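Oxidoreductase, NAD-binding/iron-sulfur cluster-binding protein (Nitratireductor pacificus pht-3B, PDB 6ZXU) probably carries out catabolic reductive dehalogenation, using a bound cobalamin (B12) together with two [4Fe-4S] clusters that are likely to relay electrons to it. Local coordinates at residues C542-C545 / A546-C549; C588-C591 / M592-C595. All blocks are in the same frame, centred on the assembly; numbering follows the deposited sequence.

Contact 1. Residues C542-C545 / A546-C549; sequences CRKC and AREC. With SF4 (iron/sulfur cluster), chain D; SF4 (iron/sulfur cluster), chain E.
The bacterial ferredoxin cluster motif, in which cysteines on and on either side of one short helix serve two [4Fe-4S] cubanes, is built here by residues 542-549, where the turn of helix 544-548 closes through Arg543 O and Arg547 N at 3.0 Å. Arg543 is the N-cap. One residue on, Glu548 N bonds Lys544 O at 3.0 Å and more weakly Cys545 O. The side chains of Lys544 and Arg547 pass each other at an angle: the extended lysine chain, its CG anti to the backbone N (chi1 -175°), slants past the guanidinium, with CG 3.9 Å from Arg547 NH2. Lys544 NZ and Arg547 NH2 are 4.5 Å apart, a closeness of like charges that Asp627 probably offsets by pairing with both; Asp626 also meets the lysine. The arginine bends at chi3 (80°) and presents NE and NH2 side-on to a single oxygen, Glu548 OE2; the NH2 bond measures 2.9 Å and uses the anti lone pair, whereas NE comes from above the carboxylate plane. Glu548 OE1 is held separately by Ser664. With an alanine here instead of Arg547, Glu548 OE2 would probably lose both nitrogens that grip it, and Asp627 one of its cations. The cysteines Cys542 and Cys545 bind FE2 and FE1 of the chain D cluster through SG, each at 2.3 Å. Cys549 SG reaches FE4 of the chain E cluster instead; with Cys539 this completes CxxCxxCxxxC, the first three cysteines on one cluster and the fourth on the other, as in bacterial-type two-cluster ferredoxins.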
# COMPACT_ATOMS: atom_id res chain seq x y z
N CYS A 542 23.18 11.86 5.64
CA CYS A 542 22.05 11.87 6.50
C CYS A 542 22.12 10.65 7.45
O CYS A 542 22.69 9.61 7.12
CB CYS A 542 20.77 11.81 5.67
SG CYS A 542 19.16 11.90 6.47
N ARG A 543 21.51 10.76 8.62
CA ARG A 543 21.39 9.65 9.57
C ARG A 543 20.10 9.63 10.28
O ARG A 543 19.99 9.03 11.36
CB ARG A 543 22.47 9.70 10.64
CG ARG A 543 23.91 9.72 10.17
CD ARG A 543 24.31 8.40 9.60
NE ARG A 543 25.73 8.36 9.20
CZ ARG A 543 26.27 8.96 8.13
NH1 ARG A 543 25.53 9.69 7.31
NH2 ARG A 543 27.55 8.83 7.88
N LYS A 544 19.06 10.24 9.73
CA LYS A 544 17.83 10.43 10.50
C LYS A 544 17.12 9.10 10.84
O LYS A 544 16.65 8.90 11.96
CB LYS A 544 16.94 11.43 9.80
CG LYS A 544 15.67 11.79 10.59
CD LYS A 544 15.10 13.11 10.15
CE LYS A 544 13.83 13.41 10.92
NZ LYS A 544 13.47 14.85 10.81
N CYS A 545 16.95 8.21 9.87
CA CYS A 545 16.36 6.92 10.08
C CYS A 545 17.15 6.17 11.15
O CYS A 545 16.52 5.54 12.00
CB CYS A 545 16.31 6.12 8.78
SG CYS A 545 17.95 5.93 7.92
N ALA A 546 18.47 6.13 11.03
CA ALA A 546 19.28 5.45 12.01
C ALA A 546 19.07 5.98 13.45
O ALA A 546 18.97 5.21 14.41
CB ALA A 546 20.75 5.54 11.59
N ARG A 547 19.02 7.27 13.60
CA ARG A 547 18.83 7.92 14.87
C ARG A 547 17.51 7.66 15.46
O ARG A 547 17.39 7.54 16.67
CB ARG A 547 18.96 9.42 14.67
CG ARG A 547 19.01 10.27 15.95
CD ARG A 547 19.03 11.73 15.56
NE ARG A 547 17.70 12.16 15.23
CZ ARG A 547 17.40 13.03 14.28
NH1 ARG A 547 18.35 13.49 13.50
NH2 ARG A 547 16.13 13.38 14.08
N GLU A 548 16.47 7.47 14.62
CA GLU A 548 15.13 7.33 15.13
C GLU A 548 14.66 5.93 15.32
O GLU A 548 13.54 5.72 15.75
CB GLU A 548 14.17 8.10 14.26
CG GLU A 548 14.39 9.62 14.23
CD GLU A 548 14.21 10.32 15.61
OE1 GLU A 548 13.57 9.70 16.54
OE2 GLU A 548 14.74 11.41 15.74
N CYS A 549 15.46 4.96 14.96
CA CYS A 549 15.01 3.54 15.01
C CYS A 549 14.93 3.12 16.50
O CYS A 549 15.97 3.21 17.15
CB CYS A 549 16.01 2.57 14.30
SG CYS A 549 15.65 0.82 14.57
FE1 SF4 D . 17.81 7.29 6.13
FE2 SF4 D . 18.23 10.00 5.56
FE3 SF4 D . 16.15 8.71 4.42
FE4 SF4 D . 18.66 8.05 3.60
S1 SF4 D . 17.59 10.05 3.45
S2 SF4 D . 17.05 6.66 4.11
S3 SF4 D . 19.69 8.29 5.59
S4 SF4 D . 16.56 9.10 6.60
FE1 SF4 E . 12.69 -2.00 12.03
FE2 SF4 E . 11.12 -0.01 13.16
FE3 SF4 E . 12.56 0.51 10.83
FE4 SF4 E . 13.84 0.20 13.24
S1 SF4 E . 12.39 1.76 12.68
S2 SF4 E . 14.38 -0.71 11.25
S3 SF4 E . 12.52 -1.38 14.21
S4 SF4 E . 10.96 -1.00 11.11

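Contact 2. Residues C588-C591 / M592-C595; sequences CGRC and MKMC. With NA (sodium ion), chain G; SF4 (iron/sulfur cluster), chain E; SF4 (iron/sulfur cluster), chain D.
Over one face of the Arg590 guanidinium lies the sulfur of Met594, 3.4 Å above the plane and offset toward the rim, with SD 3.6 Å from Arg590 NH2; Lys593 CE approaches the same group obliquely. Met594 bends at chi2 (-65°) and again at chi3, which carries SD back over the arginine and sets Met594 CE 3.8 Å from Arg590 NH1. The guanidinium is held from outside as well, by a salt bridge to Glu548 and a hydrogen bond to the carbonyl of Ser439, so its buried charge is met by an acidic partner. Lys593 turns its amino group to the backbone oxygen of Met435. In the backbone, Met594 N bonds Arg590 O at 3.0 Å, closing the turn of helix 590-594, while Lys593 N reaches that oxygen only weakly. This is the second CxxCxxxC motif of the ferredoxin-like dicluster domain: Cys588 SG and Cys591 SG bind FE2 and FE3 of the chain E cluster, and Cys595 SG crosses to FE3 of the chain D cluster at 2.2 Å. Arg590 N points almost straight at Cys588 SG, 3.5 Å away with an N-H...S angle of 172°, a bond that would be expected to ease the charge on the thiolate. Gly589, the N-cap, has Met592 CE packed 3.7 Å from its CA, and Met592 extends to the cobalamin, which Cys588 O also hydrogen-bonds. At the far end Cys595 O binds the sodium ion at a long 3.0 Å, with Asn598 O and three waters, two of them donating to Lys593 O and Met594 O.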
# COMPACT_ATOMS: atom_id res chain seq x y z
N CYS A 588 6.04 -2.06 13.38
CA CYS A 588 6.82 -0.85 13.29
C CYS A 588 7.20 -0.54 11.85
O CYS A 588 7.50 -1.47 11.09
CB CYS A 588 8.12 -0.94 14.11
SG CYS A 588 9.17 0.58 14.15
N GLY A 589 7.18 0.73 11.53
CA GLY A 589 7.73 1.29 10.29
C GLY A 589 8.17 2.70 10.46
O GLY A 589 8.07 3.54 9.57
N ARG A 590 8.72 2.97 11.62
CA ARG A 590 9.12 4.29 11.99
C ARG A 590 10.16 4.90 11.09
O ARG A 590 10.18 6.14 10.82
CB ARG A 590 9.60 4.31 13.45
CG ARG A 590 9.99 5.69 13.95
CD ARG A 590 10.02 5.80 15.49
NE ARG A 590 10.66 7.04 15.95
CZ ARG A 590 10.07 8.21 16.04
NH1 ARG A 590 8.81 8.32 15.70
NH2 ARG A 590 10.79 9.28 16.37
N CYS A 591 11.06 4.06 10.57
CA CYS A 591 12.11 4.48 9.64
C CYS A 591 11.51 5.07 8.41
O CYS A 591 12.04 6.06 7.83
CB CYS A 591 13.03 3.28 9.37
SG CYS A 591 12.16 1.75 8.96
N MET A 592 10.38 4.57 7.94
CA MET A 592 9.71 5.17 6.78
C MET A 592 9.14 6.56 7.09
O MET A 592 9.18 7.46 6.25
CB MET A 592 8.54 4.31 6.29
CG MET A 592 8.93 2.98 5.71
SD MET A 592 7.40 2.16 5.16
CE MET A 592 6.90 1.59 6.69
N LYS A 593 8.69 6.76 8.30
CA LYS A 593 8.13 8.03 8.72
C LYS A 593 9.18 9.11 8.84
O LYS A 593 8.92 10.26 8.48
CB LYS A 593 7.38 7.83 10.07
CG LYS A 593 6.77 9.13 10.66
CD LYS A 593 6.31 8.87 12.09
CE LYS A 593 6.08 10.22 12.84
NZ LYS A 593 4.93 11.01 12.34
N MET A 594 10.35 8.78 9.42
CA MET A 594 11.29 9.80 9.79
C MET A 594 12.15 10.33 8.61
O MET A 594 12.77 11.41 8.68
CB MET A 594 12.15 9.30 10.96
CG MET A 594 11.37 9.00 12.23
SD MET A 594 10.63 10.47 12.95
CE MET A 594 9.16 10.21 12.37
N CYS A 595 12.15 9.63 7.51
CA CYS A 595 12.94 9.98 6.38
C CYS A 595 12.58 11.36 5.80
O CYS A 595 11.44 11.61 5.54
CB CYS A 595 12.86 8.87 5.31
SG CYS A 595 14.00 9.11 3.93
NA NA G . 9.66 13.76 6.56
FE1 SF4 E . 12.69 -2.00 12.03
FE2 SF4 E . 11.12 -0.01 13.16
FE3 SF4 E . 12.56 0.51 10.83
FE4 SF4 E . 13.84 0.20 13.24
S1 SF4 E . 12.39 1.76 12.68
S2 SF4 E . 14.38 -0.71 11.25
S3 SF4 E . 12.52 -1.38 14.21
S4 SF4 E . 10.96 -1.00 11.11
FE1 SF4 D . 17.81 7.29 6.13
FE2 SF4 D . 18.23 10.00 5.56
FE3 SF4 D . 16.15 8.71 4.42
FE4 SF4 D . 18.66 8.05 3.60
S1 SF4 D . 17.59 10.05 3.45
S2 SF4 D . 17.05 6.66 4.11
S3 SF4 D . 19.69 8.29 5.59
S4 SF4 D . 16.56 9.10 6.60
O HOH W 1 8.09 13.06 8.33
O HOH W 2 11.34 13.85 8.09
O HOH W 3 10.37 15.63 5.38

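How the contacts relate
Contacts 1 and 2 are matching halves of one dicluster fold, each a short helix with flanking loops, whose first two cysteines hold one cubane and whose third crosses to the other, so both clusters take ligands from both. They meet directly: Glu548 OE1 forms a 2.8 Å salt bridge with Arg590 NH2, and Glu548 CB packs against Met594 CG. Both are largely buried, but contact 1 lies farther from the chain centre, about 23 Å against 15 Å between centres, and includes partly exposed arginines. In contact 1 an arginine and the next glutamate form a salt bridge and Lys544 packs across Arg547, whereas contact 2 lays a thioether on a guanidinium and adjoins both cobalamin and sodium.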